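Local coordinates for galactose-binding like protein (Bacteroides thetaiotaomicron, PDB 7M1A), which probably binds or processes carbohydrate as a SusE-like protein, this chain being its calcium-binding, galactose-binding-like C-terminal domain, at residues V43-G48 with A56-D61; H81-M86 with E130-A135; R89-W94 with I138-N143. One frame throughout, in Å; residues are numbered along the deposited sequence.

Contact 1 of 3, residues V43-G48 with A56-D61; sequences VGLHTG and AVFTFD. With EDO (1,2-ethanediol), chain E.
L45 lays its CD2 methyl over one face of the F58 ring, offset toward the rim. CD2 lies 4.1 Å from the centroid of the F58 ring and 21° off the ring normal, a CH-pi contact, and its nearest ring atom is F58 CZ at 3.8 Å from L45 CD2. The two side chains approach from opposite directions. Each has CG set between its own backbone N and carbonyl carbon (chi1 68° in L45, 65° in F58), which carries the branched end of the leucine and the ring into the space between the segments. A second, smaller touch joins methyl to methyl, with T47 CG2 4.2 Å from A56 CB. T47 OG1 is hydrogen-bonded to N167 OD1 and to I168 N, which would hold the rotation that puts CG2 against A56.

H46, between L45 and T47, makes no contact with segment 56-61. Its ring is held at both nitrogens: H46 ND1 accepts the N-H of G48 N at 2.8 Å, close to the ring plane, while H46 NE2 donates to O1 of a bound ethanediol at 2.7 Å. That molecule, probably from the crystallisation liquor, sits at the ring edge, and the ring of Y22 also meets H46.

Strand 45-46 is, within this chain, an outermost strand of the four-stranded sheet, where L45 and T47 pair with F170 and I168, and strand 56-66 belongs to the six-stranded sheet. The contact therefore bridges the two sheets of a beta sandwich, as in galactose-binding-like domains, with F170 of strand 169-176 packing on both L45 and F58, and I156 of strand 151-158 touching F58.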
ATOM      1  N   VAL A  43      11.624   2.801   8.970  1.00  9.15           N
ATOM      2  CA  VAL A  43      11.443   3.474  10.260  1.00  8.31           C
ATOM      3  C   VAL A  43       9.996   3.716  10.651  1.00  8.08           C
ATOM      4  O   VAL A  43       9.654   3.664  11.844  1.00  9.05           O
ATOM      5  CB  VAL A  43      12.260   4.798  10.258  1.00  9.77           C
ATOM      6  CG1 VAL A  43      12.007   5.700  11.453  1.00 11.23           C
ATOM      7  CG2 VAL A  43      13.775   4.476  10.091  1.00 15.41           C
ATOM      8  N   GLY A  44       9.154   4.036   9.674  1.00  7.53           N
ATOM      9  CA  GLY A  44       7.786   4.341  10.054  1.00  7.93           C
ATOM     10  C   GLY A  44       7.035   4.883   8.844  1.00  5.59           C
ATOM     11  O   GLY A  44       7.447   4.666   7.678  1.00  7.54           O
ATOM     12  N   LEU A  45       5.916   5.571   9.095  1.00  6.36           N
ATOM     13  CA  LEU A  45       5.194   6.245   8.057  1.00  6.61           C
ATOM     14  C   LEU A  45       5.250   7.734   8.327  1.00  6.35           C
ATOM     15  O   LEU A  45       5.522   8.181   9.471  1.00  7.12           O
ATOM     16  CB  LEU A  45       3.760   5.716   7.874  1.00  6.92           C
ATOM     17  CG  LEU A  45       2.752   5.993   9.009  1.00  6.51           C
ATOM     18  CD1 LEU A  45       2.242   7.439   9.049  1.00  7.23           C
ATOM     19  CD2 LEU A  45       1.541   5.050   8.852  1.00  7.44           C
ATOM     20  N   HIS A  46       5.045   8.502   7.254  1.00  7.54           N
ATOM     21  CA  HIS A  46       5.161   9.946   7.398  1.00  8.16           C
ATOM     22  C   HIS A  46       4.388  10.639   6.289  1.00  7.64           C
ATOM     23  O   HIS A  46       4.622  10.347   5.120  1.00  8.31           O
ATOM     24  CB  HIS A  46       6.664  10.317   7.300  1.00  8.34           C
ATOM     25  CG  HIS A  46       6.981  11.666   7.827  1.00  9.62           C
ATOM     26  ND1 HIS A  46       6.280  12.843   7.466  1.00  9.37           N
ATOM     27  CD2 HIS A  46       7.978  12.023   8.679  1.00 10.52           C
ATOM     28  CE1 HIS A  46       6.864  13.844   8.137  1.00 11.51           C
ATOM     29  NE2 HIS A  46       7.878  13.357   8.873  1.00 12.53           N
ATOM     30  N   THR A  47       3.428  11.531   6.623  1.00  6.91           N
ATOM     31  CA  THR A  47       2.639  12.196   5.581  1.00  8.00           C
ATOM     32  C   THR A  47       3.295  13.443   5.009  1.00  8.50           C
ATOM     33  O   THR A  47       2.701  14.045   4.104  1.00 11.39           O
ATOM     34  CB  THR A  47       1.273  12.621   6.146  1.00  6.97           C
ATOM     35  OG1 THR A  47       1.419  13.558   7.217  1.00  8.26           O
ATOM     36  CG2 THR A  47       0.474  11.437   6.671  1.00  7.72           C
ATOM     37  N   GLY A  48       4.511  13.799   5.505  1.00  9.11           N
ATOM     38  CA  GLY A  48       5.176  14.996   5.002  1.00  9.45           C
ATOM     39  C   GLY A  48       4.889  16.213   5.888  1.00  9.56           C
ATOM     40  O   GLY A  48       4.455  16.115   7.046  1.00  9.94           O
ATOM     41  N   ALA A  56      -5.058  14.375   8.779  1.00  7.94           N
ATOM     42  CA  ALA A  56      -4.573  13.301   7.918  1.00  8.60           C
ATOM     43  C   ALA A  56      -5.358  12.049   8.277  1.00  7.10           C
ATOM     44  O   ALA A  56      -5.644  11.766   9.424  1.00  8.98           O
ATOM     45  CB  ALA A  56      -3.116  13.011   8.153  1.00  9.53           C
ATOM     46  N   VAL A  57      -5.672  11.242   7.243  1.00  7.96           N
ATOM     47  CA  VAL A  57      -6.421   9.998   7.419  1.00  7.07           C
ATOM     48  C   VAL A  57      -5.703   8.886   6.646  1.00  6.58           C
ATOM     49  O   VAL A  57      -5.407   9.078   5.496  1.00  8.27           O
ATOM     50  CB  VAL A  57      -7.902  10.156   6.981  1.00  9.18           C
ATOM     51  CG1 VAL A  57      -8.647   8.826   6.976  1.00 11.97           C
ATOM     52  CG2 VAL A  57      -8.610  11.231   7.751  1.00 11.76           C
ATOM     53  N   PHE A  58      -5.564   7.698   7.260  1.00  6.77           N
ATOM     54  CA  PHE A  58      -5.130   6.565   6.435  1.00  5.90           C
ATOM     55  C   PHE A  58      -5.824   5.314   6.994  1.00  5.26           C
ATOM     56  O   PHE A  58      -6.435   5.320   8.075  1.00  6.37           O
ATOM     57  CB  PHE A  58      -3.591   6.464   6.413  1.00  7.10           C
ATOM     58  CG  PHE A  58      -2.960   6.153   7.731  1.00  6.79           C
ATOM     59  CD1 PHE A  58      -2.859   4.862   8.231  1.00  7.60           C
ATOM     60  CD2 PHE A  58      -2.551   7.215   8.558  1.00  7.92           C
ATOM     61  CE1 PHE A  58      -2.323   4.586   9.483  1.00  8.00           C
ATOM     62  CE2 PHE A  58      -2.025   6.955   9.826  1.00  8.71           C
ATOM     63  CZ  PHE A  58      -1.947   5.653  10.328  1.00  8.57           C
ATOM     64  N   THR A  59      -5.795   4.252   6.159  1.00  5.97           N
ATOM     65  CA  THR A  59      -6.692   3.123   6.325  1.00  5.15           C
ATOM     66  C   THR A  59      -5.879   1.829   6.181  1.00  5.61           C
ATOM     67  O   THR A  59      -5.027   1.702   5.286  1.00  6.65           O
ATOM     68  CB  THR A  59      -7.739   3.170   5.218  1.00  6.07           C
ATOM     69  OG1 THR A  59      -8.405   4.446   5.178  1.00  6.32           O
ATOM     70  CG2 THR A  59      -8.799   2.104   5.381  1.00  7.73           C
ATOM     71  N   PHE A  60      -6.260   0.777   6.930  1.00  5.89           N
ATOM     72  CA  PHE A  60      -5.618  -0.533   6.783  1.00  5.48           C
ATOM     73  C   PHE A  60      -6.554  -1.637   7.248  1.00  5.51           C
ATOM     74  O   PHE A  60      -7.613  -1.372   7.783  1.00  6.92           O
ATOM     75  CB  PHE A  60      -4.247  -0.599   7.462  1.00  6.52           C
ATOM     76  CG  PHE A  60      -4.232  -0.325   8.931  1.00  5.54           C
ATOM     77  CD1 PHE A  60      -4.229   0.984   9.403  1.00  5.35           C
ATOM     78  CD2 PHE A  60      -4.212  -1.350   9.891  1.00  6.51           C
ATOM     79  CE1 PHE A  60      -4.096   1.273  10.780  1.00  6.31           C
ATOM     80  CE2 PHE A  60      -4.138  -1.059  11.281  1.00  7.71           C
ATOM     81  CZ  PHE A  60      -4.067   0.233  11.707  1.00  7.46           C
ATOM     82  N   ASP A  61      -6.177  -2.877   6.967  1.00  7.40           N
ATOM     83  CA  ASP A  61      -6.959  -4.084   7.181  1.00  6.36           C
ATOM     84  C   ASP A  61      -6.163  -4.893   8.186  1.00  6.12           C
ATOM     85  O   ASP A  61      -4.964  -5.199   7.958  1.00  7.28           O
ATOM     86  CB  ASP A  61      -7.063  -4.762   5.823  1.00  6.86           C
ATOM     87  CG  ASP A  61      -7.850  -6.036   5.722  1.00  7.13           C
ATOM     88  OD1 ASP A  61      -8.224  -6.636   6.742  1.00  8.61           O
ATOM     89  OD2 ASP A  61      -8.169  -6.398   4.553  1.00  9.18           O
TER
HETATM   90  C1  EDO E 403       9.591  16.650   9.300  1.00 22.77           C
HETATM   91  O1  EDO E 403       9.399  15.383   9.875  1.00 23.38           O
HETATM   92  C2  EDO E 403      10.921  17.244   9.713  1.00 27.45           C
HETATM   93  O2  EDO E 403      11.757  16.158   9.601  1.00 35.02           O

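Contact 2 of 3, residues H81-M86 with E130-A135; sequences HFYNDM and EDDIEA. With EDO (1,2-ethanediol), chain E; EDO (1,2-ethanediol), chain C.
With CG beside its backbone N and anti to the carbonyl carbon (chi1 -42°), Y83 extends its ring to the helix at D132; it holds the third position of the type II turn H81-N84, with positive phi. The phenol Y83 OH donates to the backbone D132 O at 2.6 Å, arriving in the carbonyl plane on a lone pair (C=O...donor angle 125°). The oxygen lies at the ring edge. Alongside, Y83 CE2 is 3.7 Å from D132 CB, and Y83 OH is 3.6 Å from A135 CB one turn further along. A phenylalanine here would keep the ring but is likely to leave D132 O without its phenol donor and a gap beside the A135 methyl. The neighbouring turn residue adds an apolar touch: F82 CE2 meets I133 CG2 at 4.2 Å.

The turn belongs to the loop between strands 70-74 and 88-96, one of the loops at an end of the beta sandwich, and its partner is the short helix 130-138, whose A136 also packs on F82 and Y83.

H81, at the start of the turn, does not reach the helix. H81 NE2 is hydrogen-bonded at 2.8 Å to O2 of a bound ethanediol, probably from the crystallisation liquor, and either could donate; H81 ND1 is hydrogen-bonded to D78. On the helix, the D132 carboxylate takes S121 OG and the backbone N of T129 on OD2.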
ATOM      1  N   HIS A  81      11.625  13.614  17.490  1.00 10.54           N
ATOM      2  CA  HIS A  81      10.230  13.222  17.333  1.00 10.44           C
ATOM      3  C   HIS A  81       9.470  13.133  18.653  1.00  9.65           C
ATOM      4  O   HIS A  81       8.255  13.117  18.631  1.00 12.24           O
ATOM      5  CB  HIS A  81      10.112  11.936  16.503  1.00  9.73           C
ATOM      6  CG  HIS A  81      10.610  12.121  15.118  1.00 10.14           C
ATOM      7  ND1 HIS A  81      11.878  11.812  14.820  1.00 10.14           N
ATOM      8  CD2 HIS A  81       9.985  12.448  13.942  1.00 11.54           C
ATOM      9  CE1 HIS A  81      12.091  12.004  13.515  1.00 10.97           C
ATOM     10  NE2 HIS A  81      10.949  12.395  12.937  1.00 12.27           N
ATOM     11  N   PHE A  82      10.122  13.040  19.813  1.00 12.36           N
ATOM     12  CA  PHE A  82       9.373  12.905  21.058  1.00 10.76           C
ATOM     13  C   PHE A  82       8.631  14.220  21.357  1.00  9.91           C
ATOM     14  O   PHE A  82       9.269  15.273  21.562  1.00 12.29           O
ATOM     15  CB  PHE A  82      10.310  12.583  22.230  1.00 10.91           C
ATOM     16  CG  PHE A  82      10.934  11.211  22.244  1.00 12.59           C
ATOM     17  CD1 PHE A  82      10.284  10.127  21.692  1.00 12.77           C
ATOM     18  CD2 PHE A  82      12.157  10.982  22.862  1.00 18.43           C
ATOM     19  CE1 PHE A  82      10.805   8.840  21.791  1.00 15.42           C
ATOM     20  CE2 PHE A  82      12.699   9.698  22.951  1.00 21.95           C
ATOM     21  CZ  PHE A  82      12.042   8.614  22.378  1.00 17.08           C
ATOM     22  N   TYR A  83       7.289  14.188  21.356  1.00  9.89           N
ATOM     23  CA  TYR A  83       6.481  15.375  21.603  1.00 10.65           C
ATOM     24  C   TYR A  83       6.942  16.543  20.722  1.00 10.59           C
ATOM     25  O   TYR A  83       7.057  17.715  21.180  1.00 11.82           O
ATOM     26  CB  TYR A  83       6.565  15.782  23.089  1.00 11.38           C
ATOM     27  CG  TYR A  83       6.495  14.608  24.015  1.00  9.33           C
ATOM     28  CD1 TYR A  83       5.280  14.001  24.354  1.00  9.93           C
ATOM     29  CD2 TYR A  83       7.662  14.063  24.537  1.00 11.36           C
ATOM     30  CE1 TYR A  83       5.231  12.887  25.207  1.00  9.40           C
ATOM     31  CE2 TYR A  83       7.623  12.944  25.374  1.00 11.94           C
ATOM     32  CZ  TYR A  83       6.426  12.355  25.702  1.00 10.06           C
ATOM     33  OH  TYR A  83       6.347  11.306  26.546  1.00 12.37           O
ATOM     34  N   ASN A  84       7.230  16.217  19.437  1.00  9.90           N
ATOM     35  CA  ASN A  84       7.823  17.220  18.560  1.00 11.25           C
ATOM     36  C   ASN A  84       7.531  16.759  17.124  1.00 10.01           C
ATOM     37  O   ASN A  84       6.974  15.683  16.867  1.00 10.75           O
ATOM     38  CB  ASN A  84       9.337  17.311  18.863  1.00 13.70           C
ATOM     39  CG  ASN A  84       9.907  18.702  18.606  1.00 15.06           C
ATOM     40  OD1 ASN A  84       9.403  19.435  17.750  1.00 15.54           O
ATOM     41  ND2 ASN A  84      10.934  19.073  19.368  1.00 16.64           N
ATOM     42  N   ASP A  85       7.975  17.545  16.145  1.00 12.11           N
ATOM     43  CA  ASP A  85       7.949  17.149  14.745  1.00 11.30           C
ATOM     44  C   ASP A  85       6.473  16.874  14.359  1.00  9.72           C
ATOM     45  O   ASP A  85       5.568  17.563  14.853  1.00 10.87           O
ATOM     46  CB  ASP A  85       8.964  16.018  14.474  1.00 13.48           C
ATOM     47  CG  ASP A  85       9.358  15.949  13.002  1.00 13.66           C
ATOM     48  OD1 ASP A  85       8.665  15.274  12.183  1.00 14.06           O
ATOM     49  OD2 ASP A  85      10.326  16.605  12.646  1.00 23.49           O
HETATM   50  N   MSE A  86       6.237  15.886  13.481  1.00  9.59           N
HETATM   51  CA  MSE A  86       4.879  15.599  13.048  1.00  7.66           C
HETATM   52  C   MSE A  86       4.299  14.440  13.880  1.00  7.79           C
HETATM   53  O   MSE A  86       3.315  13.789  13.472  1.00  8.03           O
HETATM   54  CB  MSE A  86       4.763  15.303  11.555  1.00  8.79           C
HETATM   55  CG  MSE A  86       5.431  16.326  10.662  1.00 11.22           C
HETATM   56 SE   MSE A  86       4.854  18.175  10.937  1.00 14.05          SE
HETATM   57  CE  MSE A  86       6.609  18.972  11.261  1.00 14.90           C
ATOM     58  N   GLU A 130      13.207  13.006  32.075  1.00 17.93           N
ATOM     59  CA  GLU A 130      13.401  11.572  32.078  1.00 18.60           C
ATOM     60  C   GLU A 130      12.046  10.889  32.001  1.00 16.21           C
ATOM     61  O   GLU A 130      11.925   9.846  31.344  1.00 17.96           O
ATOM     62  CB  GLU A 130      14.126  11.044  33.304  1.00 27.67           C
ATOM     63  CG  GLU A 130      15.559  11.582  33.567  1.00 51.69           C
ATOM     64  CD  GLU A 130      15.907  11.508  35.071  1.00 76.86           C
ATOM     65  OE1 GLU A 130      16.007  12.593  35.763  1.00 89.23           O
ATOM     66  OE2 GLU A 130      15.937  10.252  35.610  1.00 82.00           O
ATOM     67  N   ASP A 131      11.041  11.445  32.706  1.00 16.13           N
ATOM     68  CA  ASP A 131       9.672  10.940  32.662  1.00 14.46           C
ATOM     69  C   ASP A 131       9.113  11.004  31.232  1.00 14.88           C
ATOM     70  O   ASP A 131       8.415  10.090  30.736  1.00 16.25           O
ATOM     71  CB  ASP A 131       8.740  11.678  33.625  1.00 19.64           C
ATOM     72  CG  ASP A 131       8.811  11.238  35.059  1.00 26.68           C
ATOM     73  OD1 ASP A 131       9.518  10.245  35.327  1.00 29.87           O
ATOM     74  OD2 ASP A 131       8.199  11.935  35.883  1.00 41.29           O
ATOM     75  N   ASP A 132       9.376  12.100  30.524  1.00 14.33           N
ATOM     76  CA  ASP A 132       8.832  12.293  29.185  1.00 12.36           C
ATOM     77  C   ASP A 132       9.425  11.186  28.280  1.00 11.80           C
ATOM     78  O   ASP A 132       8.739  10.565  27.408  1.00 13.38           O
ATOM     79  CB  ASP A 132       9.326  13.603  28.623  1.00 13.45           C
ATOM     80  CG  ASP A 132       8.701  14.795  29.315  1.00 12.80           C
ATOM     81  OD1 ASP A 132       7.622  14.586  29.912  1.00 14.42           O
ATOM     82  OD2 ASP A 132       9.323  15.928  29.226  1.00 16.82           O
ATOM     83  N   ILE A 133      10.719  10.895  28.468  1.00 12.54           N
ATOM     84  CA  ILE A 133      11.410   9.887  27.653  1.00 10.58           C
ATOM     85  C   ILE A 133      10.843   8.486  27.956  1.00 13.19           C
ATOM     86  O   ILE A 133      10.562   7.660  27.074  1.00 12.85           O
ATOM     87  CB  ILE A 133      12.965   9.996  27.706  1.00 14.96           C
ATOM     88  CG1 ILE A 133      13.451  11.323  27.094  1.00 18.71           C
ATOM     89  CG2 ILE A 133      13.607   8.830  26.976  1.00 16.66           C
ATOM     90  CD1 ILE A 133      14.906  11.704  27.371  1.00 21.43           C
ATOM     91  N   GLU A 134      10.724   8.141  29.240  1.00 13.36           N
ATOM     92  CA  GLU A 134      10.209   6.840  29.632  1.00 12.99           C
ATOM     93  C   GLU A 134       8.820   6.653  29.035  1.00 12.12           C
ATOM     94  O   GLU A 134       8.565   5.559  28.460  1.00 12.68           O
ATOM     95  CB  GLU A 134      10.104   6.777  31.176  1.00 14.40           C
ATOM     96  CG  GLU A 134       9.513   5.437  31.652  1.00 16.19           C
ATOM     97  CD  GLU A 134       9.016   5.462  33.095  1.00 19.67           C
ATOM     98  OE1 GLU A 134       8.079   6.234  33.400  1.00 25.27           O
ATOM     99  OE2 GLU A 134       9.509   4.638  33.878  1.00 19.29           O
ATOM    100  N   ALA A 135       7.987   7.700  29.088  1.00 12.02           N
ATOM    101  CA  ALA A 135       6.620   7.526  28.585  1.00 12.32           C
ATOM    102  C   ALA A 135       6.658   7.237  27.084  1.00 11.73           C
ATOM    103  O   ALA A 135       5.817   6.461  26.570  1.00 11.93           O
ATOM    104  CB  ALA A 135       5.730   8.718  28.931  1.00 13.16           C
TER
HETATM  105  C1  EDO E 403       9.591  16.650   9.300  1.00 22.77           C
HETATM  106  O1  EDO E 403       9.399  15.383   9.875  1.00 23.38           O
HETATM  107  C2  EDO E 403      10.921  17.244   9.713  1.00 27.45           C
HETATM  108  O2  EDO E 403      11.757  16.158   9.601  1.00 35.02           O
HETATM  109  C1  EDO C 401      12.618  11.748   9.493  1.00 22.87           C
HETATM  110  O1  EDO C 401      11.994  10.814  10.335  1.00 24.64           O
HETATM  111  C2  EDO C 401      11.481  12.557   9.169  1.00 19.60           C
HETATM  112  O2  EDO C 401      10.950  13.196  10.303  1.00 21.60           O

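Contact 3 of 3, residues R89-W94 with I138-N143; sequences RRYEVW and IGDQAN
The phenol Y91 OH donates to D140 OD2 at 2.6 Å, the only hydrogen bond between the two segments. OD2 is met on its anti side, the hydroxyl lying 22° out of the carboxylate plane, and sits at the edge of the tyrosine ring. Ring and carboxylate planes are about 30° apart, and Y91 OH also lies 3.3 Å from D140 CB. Y91 reaches across because CG stands between its backbone N and carbonyl carbon (chi1 58°), while D140 turns its side chain toward it. The other carboxylate oxygen, D140 OD1, is bonded to N117 ND2, giving one bond on each oxygen, which should restrain the rotation of the group.

Strand 88-96 lies in the larger sheet and strand 140-143 is, within this chain, an outermost strand of the smaller one, so Y91 spans the beta sandwich, its ring packed on L73 and M115. R89 and R90, both facing K160, form a classic beta bulge just before Y91.

G139 is the first residue to leave helix 130-138, with positive phi, and leads directly into D140. Next to it, Q141 NE2 folds back on I138 O at 3.1 Å. On the other strand, W94 NE1 donates to E92 OE1 at 2.9 Å, in the indole plane but from above the plane of the carboxylate, and W94 also meets the ring of W106.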
ATOM      1  N   ARG A  89      -0.425  14.211  18.373  1.00  8.41           N
ATOM      2  CA  ARG A  89      -0.747  14.668  19.740  1.00  9.52           C
ATOM      3  C   ARG A  89      -2.209  14.357  20.060  1.00  8.87           C
ATOM      4  O   ARG A  89      -2.496  13.778  21.107  1.00 10.70           O
ATOM      5  CB  ARG A  89      -0.448  16.167  19.897  1.00  9.70           C
ATOM      6  CG  ARG A  89      -0.767  16.676  21.291  1.00 10.38           C
ATOM      7  CD  ARG A  89      -0.310  18.121  21.453  1.00 12.44           C
ATOM      8  NE  ARG A  89      -0.537  18.581  22.828  1.00 14.17           N
ATOM      9  CZ  ARG A  89      -0.268  19.817  23.242  1.00 16.11           C
ATOM     10  NH1 ARG A  89       0.179  20.708  22.362  1.00 17.27           N
ATOM     11  NH2 ARG A  89      -0.368  20.124  24.530  1.00 17.74           N
ATOM     12  N   ARG A  90      -3.158  14.730  19.180  1.00  9.36           N
ATOM     13  CA  ARG A  90      -4.546  14.301  19.343  1.00  9.57           C
ATOM     14  C   ARG A  90      -4.975  13.546  18.090  1.00  8.61           C
ATOM     15  O   ARG A  90      -4.726  14.036  16.987  1.00  9.56           O
ATOM     16  CB  ARG A  90      -5.442  15.537  19.441  1.00 11.09           C
ATOM     17  CG  ARG A  90      -5.327  16.209  20.812  1.00 14.92           C
ATOM     18  CD  ARG A  90      -6.171  15.465  21.854  1.00 20.36           C
ATOM     19  NE  ARG A  90      -7.600  15.545  21.505  1.00 28.91           N
ATOM     20  CZ  ARG A  90      -8.467  14.620  20.985  1.00 29.84           C
ATOM     21  NH1 ARG A  90      -8.154  13.342  20.698  1.00 24.68           N
ATOM     22  NH2 ARG A  90      -9.694  15.047  20.721  1.00 41.42           N
ATOM     23  N   TYR A  91      -5.473  12.328  18.285  1.00  8.19           N
ATOM     24  CA  TYR A  91      -5.759  11.491  17.121  1.00  7.68           C
ATOM     25  C   TYR A  91      -6.836  10.496  17.498  1.00  8.49           C
ATOM     26  O   TYR A  91      -7.194  10.390  18.664  1.00  9.94           O
ATOM     27  CB  TYR A  91      -4.478  10.779  16.606  1.00  8.85           C
ATOM     28  CG  TYR A  91      -3.738   9.890  17.586  1.00  7.53           C
ATOM     29  CD1 TYR A  91      -2.905  10.413  18.584  1.00  8.77           C
ATOM     30  CD2 TYR A  91      -3.857   8.507  17.475  1.00  9.22           C
ATOM     31  CE1 TYR A  91      -2.194   9.554  19.419  1.00  9.36           C
ATOM     32  CE2 TYR A  91      -3.135   7.656  18.313  1.00  8.67           C
ATOM     33  CZ  TYR A  91      -2.296   8.179  19.287  1.00  9.83           C
ATOM     34  OH  TYR A  91      -1.586   7.341  20.110  1.00 10.03           O
ATOM     35  N   GLU A  92      -7.400   9.857  16.466  1.00  8.78           N
ATOM     36  CA  GLU A  92      -8.516   8.970  16.718  1.00  8.04           C
ATOM     37  C   GLU A  92      -8.299   7.636  16.004  1.00  7.33           C
ATOM     38  O   GLU A  92      -7.680   7.602  14.927  1.00  9.06           O
ATOM     39  CB  GLU A  92      -9.841   9.541  16.192  1.00  9.07           C
ATOM     40  CG  GLU A  92     -10.255  10.812  16.921  1.00 11.57           C
ATOM     41  CD  GLU A  92     -11.373  11.577  16.250  1.00 14.49           C
ATOM     42  OE1 GLU A  92     -11.763  11.255  15.118  1.00 13.26           O
ATOM     43  OE2 GLU A  92     -11.917  12.403  16.942  1.00 15.49           O
ATOM     44  N   VAL A  93      -8.818   6.539  16.579  1.00  7.35           N
ATOM     45  CA  VAL A  93      -8.814   5.234  15.919  1.00  7.88           C
ATOM     46  C   VAL A  93     -10.242   4.868  15.607  1.00  5.82           C
ATOM     47  O   VAL A  93     -11.078   4.894  16.530  1.00  7.54           O
ATOM     48  CB  VAL A  93      -8.124   4.134  16.791  1.00  7.36           C
ATOM     49  CG1 VAL A  93      -7.996   2.832  16.018  1.00 10.62           C
ATOM     50  CG2 VAL A  93      -6.790   4.646  17.295  1.00  7.80           C
ATOM     51  N   TRP A  94     -10.525   4.483  14.357  1.00  5.59           N
ATOM     52  CA  TRP A  94     -11.884   4.168  13.895  1.00  6.25           C
ATOM     53  C   TRP A  94     -11.835   2.762  13.289  1.00  6.63           C
ATOM     54  O   TRP A  94     -10.779   2.261  12.845  1.00  6.85           O
ATOM     55  CB  TRP A  94     -12.411   5.140  12.808  1.00  7.97           C
ATOM     56  CG  TRP A  94     -12.613   6.538  13.252  1.00  6.91           C
ATOM     57  CD1 TRP A  94     -11.669   7.412  13.776  1.00  8.23           C
ATOM     58  CD2 TRP A  94     -13.863   7.240  13.278  1.00  8.33           C
ATOM     59  NE1 TRP A  94     -12.263   8.694  13.956  1.00  8.61           N
ATOM     60  CE2 TRP A  94     -13.616   8.569  13.705  1.00  9.76           C
ATOM     61  CE3 TRP A  94     -15.174   6.813  13.015  1.00  8.40           C
ATOM     62  CZ2 TRP A  94     -14.686   9.484  13.827  1.00  9.96           C
ATOM     63  CZ3 TRP A  94     -16.224   7.741  13.064  1.00 10.75           C
ATOM     64  CH2 TRP A  94     -15.957   9.060  13.459  1.00  8.85           C
ATOM     65  N   ILE A 138       7.369   3.707  26.388  1.00  9.57           N
ATOM     66  CA  ILE A 138       6.274   2.809  26.715  1.00  9.14           C
ATOM     67  C   ILE A 138       5.213   2.888  25.594  1.00  9.56           C
ATOM     68  O   ILE A 138       4.517   1.917  25.319  1.00  9.71           O
ATOM     69  CB  ILE A 138       5.645   3.197  28.067  1.00 10.90           C
ATOM     70  CG1 ILE A 138       6.675   2.868  29.170  1.00 12.60           C
ATOM     71  CG2 ILE A 138       4.280   2.522  28.286  1.00 15.32           C
ATOM     72  CD1 ILE A 138       6.415   3.519  30.533  1.00 15.77           C
ATOM     73  N   GLY A 139       5.091   4.069  24.938  1.00  8.91           N
ATOM     74  CA  GLY A 139       4.074   4.263  23.903  1.00  7.51           C
ATOM     75  C   GLY A 139       2.714   4.749  24.455  1.00  8.27           C
ATOM     76  O   GLY A 139       2.421   4.481  25.629  1.00 10.16           O
ATOM     77  N   ASP A 140       1.868   5.364  23.610  1.00  8.82           N
ATOM     78  CA  ASP A 140       0.495   5.593  24.015  1.00  8.91           C
ATOM     79  C   ASP A 140      -0.180   4.233  24.161  1.00  8.01           C
ATOM     80  O   ASP A 140       0.100   3.324  23.372  1.00  9.67           O
ATOM     81  CB  ASP A 140      -0.185   6.414  22.926  1.00  8.79           C
ATOM     82  CG  ASP A 140       0.335   7.846  22.873  1.00 10.64           C
ATOM     83  OD1 ASP A 140       0.739   8.397  23.959  1.00 14.09           O
ATOM     84  OD2 ASP A 140       0.145   8.465  21.759  1.00 13.63           O
ATOM     85  N   GLN A 141      -1.026   4.078  25.160  1.00  7.75           N
ATOM     86  CA  GLN A 141      -1.624   2.805  25.592  1.00  9.01           C
ATOM     87  C   GLN A 141      -3.120   3.038  25.838  1.00  8.76           C
ATOM     88  O   GLN A 141      -3.504   4.000  26.522  1.00  9.44           O
ATOM     89  CB  GLN A 141      -1.071   2.351  26.953  1.00 11.27           C
ATOM     90  CG  GLN A 141       0.404   1.967  26.877  1.00 11.86           C
ATOM     91  CD  GLN A 141       0.651   0.673  26.126  1.00  9.78           C
ATOM     92  OE1 GLN A 141      -0.155  -0.260  26.239  1.00 12.23           O
ATOM     93  NE2 GLN A 141       1.822   0.496  25.522  1.00 11.50           N
ATOM     94  N   ALA A 142      -4.005   2.191  25.309  1.00  8.09           N
ATOM     95  CA  ALA A 142      -5.428   2.347  25.606  1.00  7.48           C
ATOM     96  C   ALA A 142      -6.112   0.992  25.651  1.00  7.31           C
ATOM     97  O   ALA A 142      -5.730   0.108  24.884  1.00  9.57           O
ATOM     98  CB  ALA A 142      -6.062   3.212  24.593  1.00 11.10           C
ATOM     99  N   ASN A 143      -7.087   0.870  26.543  1.00  7.12           N
ATOM    100  CA  ASN A 143      -8.009  -0.252  26.473  1.00  7.35           C
ATOM    101  C   ASN A 143      -9.208   0.149  25.616  1.00  9.43           C
ATOM    102  O   ASN A 143      -9.718   1.242  25.681  1.00 12.31           O
ATOM    103  CB  ASN A 143      -8.545  -0.520  27.908  1.00  7.52           C
ATOM    104  CG  ASN A 143      -7.390  -1.004  28.792  1.00  7.11           C
ATOM    105  OD1 ASN A 143      -6.484  -1.759  28.397  1.00 10.90           O
ATOM    106  ND2 ASN A 143      -7.385  -0.611  30.064  1.00  7.89           N
TER

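Overall arrangement
From the N terminus, contact 1 closes first, spanning a short loop of seven residues that brings strand 45-46 of the smaller sheet to strand 56-66 of the larger. Strand 70-74 follows before contact 2 opens at 81-86. Contacts 2 and 3 cross, since 89-94 comes between the two segments of contact 2, and 130-135 precedes 138-143; strand 110-116 lies within both long loops. Helix 130-138, docked on a loop by contact 2, runs into strand 140-143, which contact 3 ties across the sandwich. Contacts 1 and 3 thus join the same two sheets at different places. Contacts 1 and 2 touch where H46 and G48 meet the selenomethionine M86, beside a shared ethanediol.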